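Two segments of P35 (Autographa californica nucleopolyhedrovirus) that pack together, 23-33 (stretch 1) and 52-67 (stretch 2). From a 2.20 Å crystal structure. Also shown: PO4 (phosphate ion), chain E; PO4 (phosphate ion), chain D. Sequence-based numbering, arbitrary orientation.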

# COMPACT_ATOMS: atom_id res chain seq x y z
N GLN A 23 5.10 27.19 -17.51
CA GLN A 23 3.83 27.90 -17.32
C GLN A 23 2.66 27.04 -16.94
O GLN A 23 1.51 27.43 -17.13
CB GLN A 23 3.40 28.68 -18.54
CG GLN A 23 3.17 27.89 -19.78
CD GLN A 23 4.42 27.86 -20.60
OE1 GLN A 23 5.21 28.78 -20.52
NE2 GLN A 23 4.61 26.82 -21.40
N THR A 24 2.95 25.87 -16.41
CA THR A 24 1.90 24.96 -16.02
C THR A 24 2.27 24.31 -14.70
O THR A 24 3.46 24.04 -14.43
CB THR A 24 1.72 23.84 -17.08
OG1 THR A 24 1.72 24.41 -18.41
CG2 THR A 24 0.42 23.08 -16.81
N ARG A 25 1.26 24.06 -13.88
CA ARG A 25 1.47 23.35 -12.61
C ARG A 25 0.29 22.40 -12.47
O ARG A 25 -0.73 22.57 -13.16
CB ARG A 25 1.55 24.32 -11.39
CG ARG A 25 2.75 25.24 -11.36
CD ARG A 25 2.77 26.12 -10.10
NE ARG A 25 2.78 25.32 -8.88
CZ ARG A 25 3.88 25.01 -8.19
NH1 ARG A 25 5.07 25.44 -8.59
NH2 ARG A 25 3.82 24.26 -7.10
N GLU A 26 0.44 21.37 -11.63
CA GLU A 26 -0.64 20.41 -11.43
C GLU A 26 -1.06 20.31 -9.95
O GLU A 26 -0.22 20.30 -9.04
CB GLU A 26 -0.25 19.02 -11.95
CG GLU A 26 -1.31 17.95 -11.71
CD GLU A 26 -0.76 16.53 -11.93
OE1 GLU A 26 0.17 16.16 -11.21
OE2 GLU A 26 -1.27 15.78 -12.79
N LEU A 27 -2.37 20.30 -9.74
CA LEU A 27 -2.93 20.18 -8.44
C LEU A 27 -3.64 18.82 -8.35
O LEU A 27 -4.48 18.52 -9.19
CB LEU A 27 -3.96 21.28 -8.16
CG LEU A 27 -4.67 21.02 -6.83
CD1 LEU A 27 -3.64 21.23 -5.69
CD2 LEU A 27 -5.85 21.97 -6.60
N VAL A 28 -3.27 18.04 -7.32
CA VAL A 28 -3.85 16.76 -7.01
C VAL A 28 -4.48 17.06 -5.65
O VAL A 28 -3.84 17.64 -4.72
CB VAL A 28 -2.81 15.62 -6.94
CG1 VAL A 28 -3.48 14.36 -6.35
CG2 VAL A 28 -2.36 15.23 -8.33
N TYR A 29 -5.76 16.72 -5.54
CA TYR A 29 -6.49 17.07 -4.35
C TYR A 29 -7.36 15.84 -4.08
O TYR A 29 -8.16 15.45 -4.95
CB TYR A 29 -7.34 18.34 -4.62
CG TYR A 29 -7.99 18.94 -3.36
CD1 TYR A 29 -9.06 18.31 -2.78
CD2 TYR A 29 -7.47 20.09 -2.72
CE1 TYR A 29 -9.63 18.75 -1.61
CE2 TYR A 29 -8.04 20.57 -1.49
CZ TYR A 29 -9.15 19.86 -0.96
OH TYR A 29 -9.81 20.21 0.22
N ILE A 30 -7.19 15.27 -2.89
CA ILE A 30 -7.88 14.06 -2.45
C ILE A 30 -8.45 14.28 -1.04
O ILE A 30 -7.77 14.86 -0.14
CB ILE A 30 -6.86 12.86 -2.31
CG1 ILE A 30 -6.29 12.47 -3.64
CG2 ILE A 30 -7.52 11.62 -1.71
CD1 ILE A 30 -4.72 12.36 -3.54
N ASN A 31 -9.69 13.84 -0.85
CA ASN A 31 -10.25 13.93 0.52
C ASN A 31 -11.24 12.80 0.75
O ASN A 31 -11.48 11.99 -0.15
CB ASN A 31 -10.91 15.29 0.82
CG ASN A 31 -12.18 15.57 0.01
OD1 ASN A 31 -12.73 14.70 -0.69
ND2 ASN A 31 -12.64 16.82 0.08
N LYS A 32 -11.78 12.73 1.96
CA LYS A 32 -12.75 11.69 2.27
C LYS A 32 -13.99 12.20 2.94
O LYS A 32 -13.96 12.63 4.11
CB LYS A 32 -12.09 10.59 3.10
CG LYS A 32 -12.96 9.36 3.32
CD LYS A 32 -12.16 8.22 3.97
CE LYS A 32 -10.95 7.87 3.10
NZ LYS A 32 -10.17 6.74 3.61
N ILE A 33 -15.11 12.14 2.23
CA ILE A 33 -16.40 12.63 2.75
C ILE A 33 -17.25 11.55 3.43
O ILE A 33 -17.44 10.46 2.90
CB ILE A 33 -17.21 13.33 1.61
CG1 ILE A 33 -16.43 14.58 1.18
CG2 ILE A 33 -18.65 13.70 2.08
CD1 ILE A 33 -16.98 15.34 -0.00
N ILE A 52 -7.67 26.74 -15.20
CA ILE A 52 -7.52 25.31 -15.40
C ILE A 52 -7.42 25.04 -16.89
O ILE A 52 -8.07 25.70 -17.70
CB ILE A 52 -8.71 24.53 -14.81
CG1 ILE A 52 -8.60 24.56 -13.27
CG2 ILE A 52 -8.76 23.15 -15.38
CD1 ILE A 52 -9.72 23.86 -12.54
N ARG A 53 -6.63 24.06 -17.26
CA ARG A 53 -6.47 23.77 -18.64
C ARG A 53 -6.98 22.39 -19.00
O ARG A 53 -7.63 22.21 -20.02
CB ARG A 53 -5.01 23.91 -19.02
CG ARG A 53 -4.84 23.94 -20.51
CD ARG A 53 -3.39 23.81 -20.85
NE ARG A 53 -2.92 22.51 -20.41
CZ ARG A 53 -1.64 22.25 -20.24
NH1 ARG A 53 -0.73 23.21 -20.48
NH2 ARG A 53 -1.27 21.04 -19.84
N SER A 54 -6.63 21.39 -18.19
CA SER A 54 -7.15 20.05 -18.43
C SER A 54 -7.08 19.25 -17.14
O SER A 54 -6.38 19.64 -16.23
CB SER A 54 -6.42 19.35 -19.57
OG SER A 54 -5.04 19.27 -19.32
N VAL A 55 -7.86 18.17 -17.06
CA VAL A 55 -7.86 17.32 -15.88
C VAL A 55 -6.90 16.21 -16.18
O VAL A 55 -6.73 15.83 -17.33
CB VAL A 55 -9.22 16.66 -15.64
CG1 VAL A 55 -10.25 17.68 -15.16
CG2 VAL A 55 -9.68 16.04 -16.96
N THR A 56 -6.29 15.66 -15.16
CA THR A 56 -5.36 14.59 -15.41
C THR A 56 -5.82 13.34 -14.68
O THR A 56 -6.81 13.37 -13.95
CB THR A 56 -3.95 15.02 -14.98
OG1 THR A 56 -3.96 15.40 -13.59
CG2 THR A 56 -3.51 16.20 -15.81
N ARG A 57 -5.14 12.23 -14.93
CA ARG A 57 -5.44 10.95 -14.27
C ARG A 57 -4.12 10.52 -13.66
O ARG A 57 -3.08 10.51 -14.33
CB ARG A 57 -5.93 9.90 -15.29
CG ARG A 57 -6.31 8.48 -14.73
CD ARG A 57 -7.41 8.52 -13.67
NE ARG A 57 -8.04 7.23 -13.36
CZ ARG A 57 -7.45 6.16 -12.81
NH1 ARG A 57 -6.17 6.17 -12.48
NH2 ARG A 57 -8.18 5.08 -12.56
N LYS A 58 -4.15 10.22 -12.36
CA LYS A 58 -2.94 9.79 -11.68
C LYS A 58 -3.07 8.31 -11.40
O LYS A 58 -4.18 7.76 -11.44
CB LYS A 58 -2.74 10.56 -10.36
CG LYS A 58 -2.95 12.05 -10.51
CD LYS A 58 -2.10 12.70 -11.62
CE LYS A 58 -0.62 12.52 -11.41
NZ LYS A 58 0.11 13.19 -12.52
N ASN A 59 -1.94 7.69 -11.08
CA ASN A 59 -1.91 6.25 -10.79
C ASN A 59 -2.60 6.01 -9.45
O ASN A 59 -2.69 6.93 -8.63
CB ASN A 59 -0.45 5.75 -10.81
CG ASN A 59 0.35 6.13 -9.56
OD1 ASN A 59 0.13 5.58 -8.49
ND2 ASN A 59 1.29 7.05 -9.71
N ASN A 60 -3.10 4.79 -9.23
CA ASN A 60 -3.88 4.50 -8.04
C ASN A 60 -3.12 4.61 -6.71
O ASN A 60 -3.70 4.56 -5.67
CB ASN A 60 -4.54 3.08 -8.14
CG ASN A 60 -5.45 2.93 -9.38
OD1 ASN A 60 -6.19 3.85 -9.73
ND2 ASN A 60 -5.40 1.77 -10.02
N ASN A 61 -1.81 4.75 -6.77
CA ASN A 61 -1.07 4.82 -5.54
C ASN A 61 -0.57 6.14 -5.12
O ASN A 61 0.01 6.24 -4.02
CB ASN A 61 0.10 3.88 -5.55
CG ASN A 61 -0.28 2.58 -5.06
OD1 ASN A 61 -1.36 2.46 -4.48
ND2 ASN A 61 0.58 1.57 -5.24
N LEU A 62 -0.77 7.15 -5.97
CA LEU A 62 -0.28 8.49 -5.66
C LEU A 62 -0.66 9.02 -4.27
O LEU A 62 0.16 9.64 -3.56
CB LEU A 62 -0.74 9.48 -6.70
CG LEU A 62 -0.03 10.83 -6.51
CD1 LEU A 62 1.48 10.57 -6.49
CD2 LEU A 62 -0.36 11.78 -7.68
N ARG A 63 -1.91 8.78 -3.91
CA ARG A 63 -2.48 9.21 -2.67
C ARG A 63 -1.59 8.83 -1.48
O ARG A 63 -1.23 9.68 -0.68
CB ARG A 63 -3.86 8.56 -2.48
CG ARG A 63 -4.34 8.76 -1.02
CD ARG A 63 -5.61 8.00 -0.64
NE ARG A 63 -6.14 8.37 0.69
CZ ARG A 63 -5.56 8.11 1.87
NH1 ARG A 63 -4.40 7.46 1.92
NH2 ARG A 63 -6.14 8.51 3.00
N ASP A 64 -1.26 7.55 -1.38
CA ASP A 64 -0.45 7.05 -0.28
C ASP A 64 1.01 7.47 -0.40
O ASP A 64 1.71 7.55 0.60
CB ASP A 64 -0.55 5.51 -0.16
CG ASP A 64 -1.89 5.03 0.41
OD1 ASP A 64 -2.55 5.81 1.13
OD2 ASP A 64 -2.27 3.88 0.17
N ARG A 65 1.48 7.73 -1.62
CA ARG A 65 2.86 8.14 -1.76
C ARG A 65 3.00 9.60 -1.30
O ARG A 65 4.02 9.96 -0.74
CB ARG A 65 3.40 8.01 -3.21
CG ARG A 65 3.60 6.59 -3.70
CD ARG A 65 4.65 6.52 -4.84
NE ARG A 65 4.28 7.30 -6.02
CZ ARG A 65 3.24 7.01 -6.79
NH1 ARG A 65 2.47 5.97 -6.51
NH2 ARG A 65 2.95 7.76 -7.84
N ILE A 66 1.98 10.42 -1.54
CA ILE A 66 2.05 11.82 -1.10
C ILE A 66 2.11 11.77 0.45
O ILE A 66 3.03 12.25 1.07
CB ILE A 66 0.79 12.60 -1.53
CG1 ILE A 66 0.76 12.71 -3.07
CG2 ILE A 66 0.80 14.01 -0.90
CD1 ILE A 66 -0.55 13.19 -3.57
N LYS A 67 1.13 11.12 1.03
CA LYS A 67 1.03 11.01 2.44
C LYS A 67 2.29 10.40 3.09
O LYS A 67 2.73 10.83 4.16
CB LYS A 67 -0.24 10.23 2.80
CG LYS A 67 -0.49 10.10 4.26
CD LYS A 67 -1.84 9.47 4.60
CE LYS A 67 -1.89 9.25 6.11
NZ LYS A 67 -1.25 10.46 6.77
P PO4 E . 6.19 10.05 -7.82
O1 PO4 E . 4.84 10.09 -8.53
O2 PO4 E . 6.61 11.46 -7.44
O3 PO4 E . 6.12 9.22 -6.55
O4 PO4 E . 7.17 9.39 -8.79
P PO4 D . 3.53 11.71 -11.44
O1 PO4 D . 2.86 13.01 -11.84
O2 PO4 D . 3.45 10.75 -12.60
O3 PO4 D . 4.99 11.95 -11.07
O4 PO4 D . 2.82 11.18 -10.22

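The strongest polar contacts converge on the carboxylate of Glu-26. Its OE2 accepts from Thr-56 OG1 at 2.8 Å and from Lys-58 NZ at 2.9 Å, the latter also a salt bridge; a second, weak bond runs from Lys-58 NZ to Glu-26 OE1 at 3.2 Å. Chi1 and chi2 of Glu-26 are both t, so this buried acid reaches out from the strand to its partners. Lys-58, with its first three chi angles m, curls back, and Lys-58 NZ also donates to O1 of the chain D phosphate at 2.8 Å. Its aliphatic part is used too: Lys-58 CG lies 3.9 Å from Val-28 CG2.

Along strand 24-33 the even-numbered residues Thr-24 to Lys-32 direct CA-to-CB toward stretch 2, as expected of alternating side chains. Val-28 and Ile-30 meet the helix, whose axis crosses the strand's at 95°. Val-28 CG2 approaches Leu-62 CD2 at 4.0 Å and Val-28 CG1 approaches Ile-66 CD1 at 4.2 Å; Ile-30 CD1 lies 4.3 Å from Ile-66 CD1 and 4.0 Å from Arg-63 CA. Branched apolar side chains suit this buried patch.

At the margin, Thr-24 CG2 covers one face of the poorly ordered Arg-53 guanidinium. In all, the contact buries 423 Å², summed over both sides.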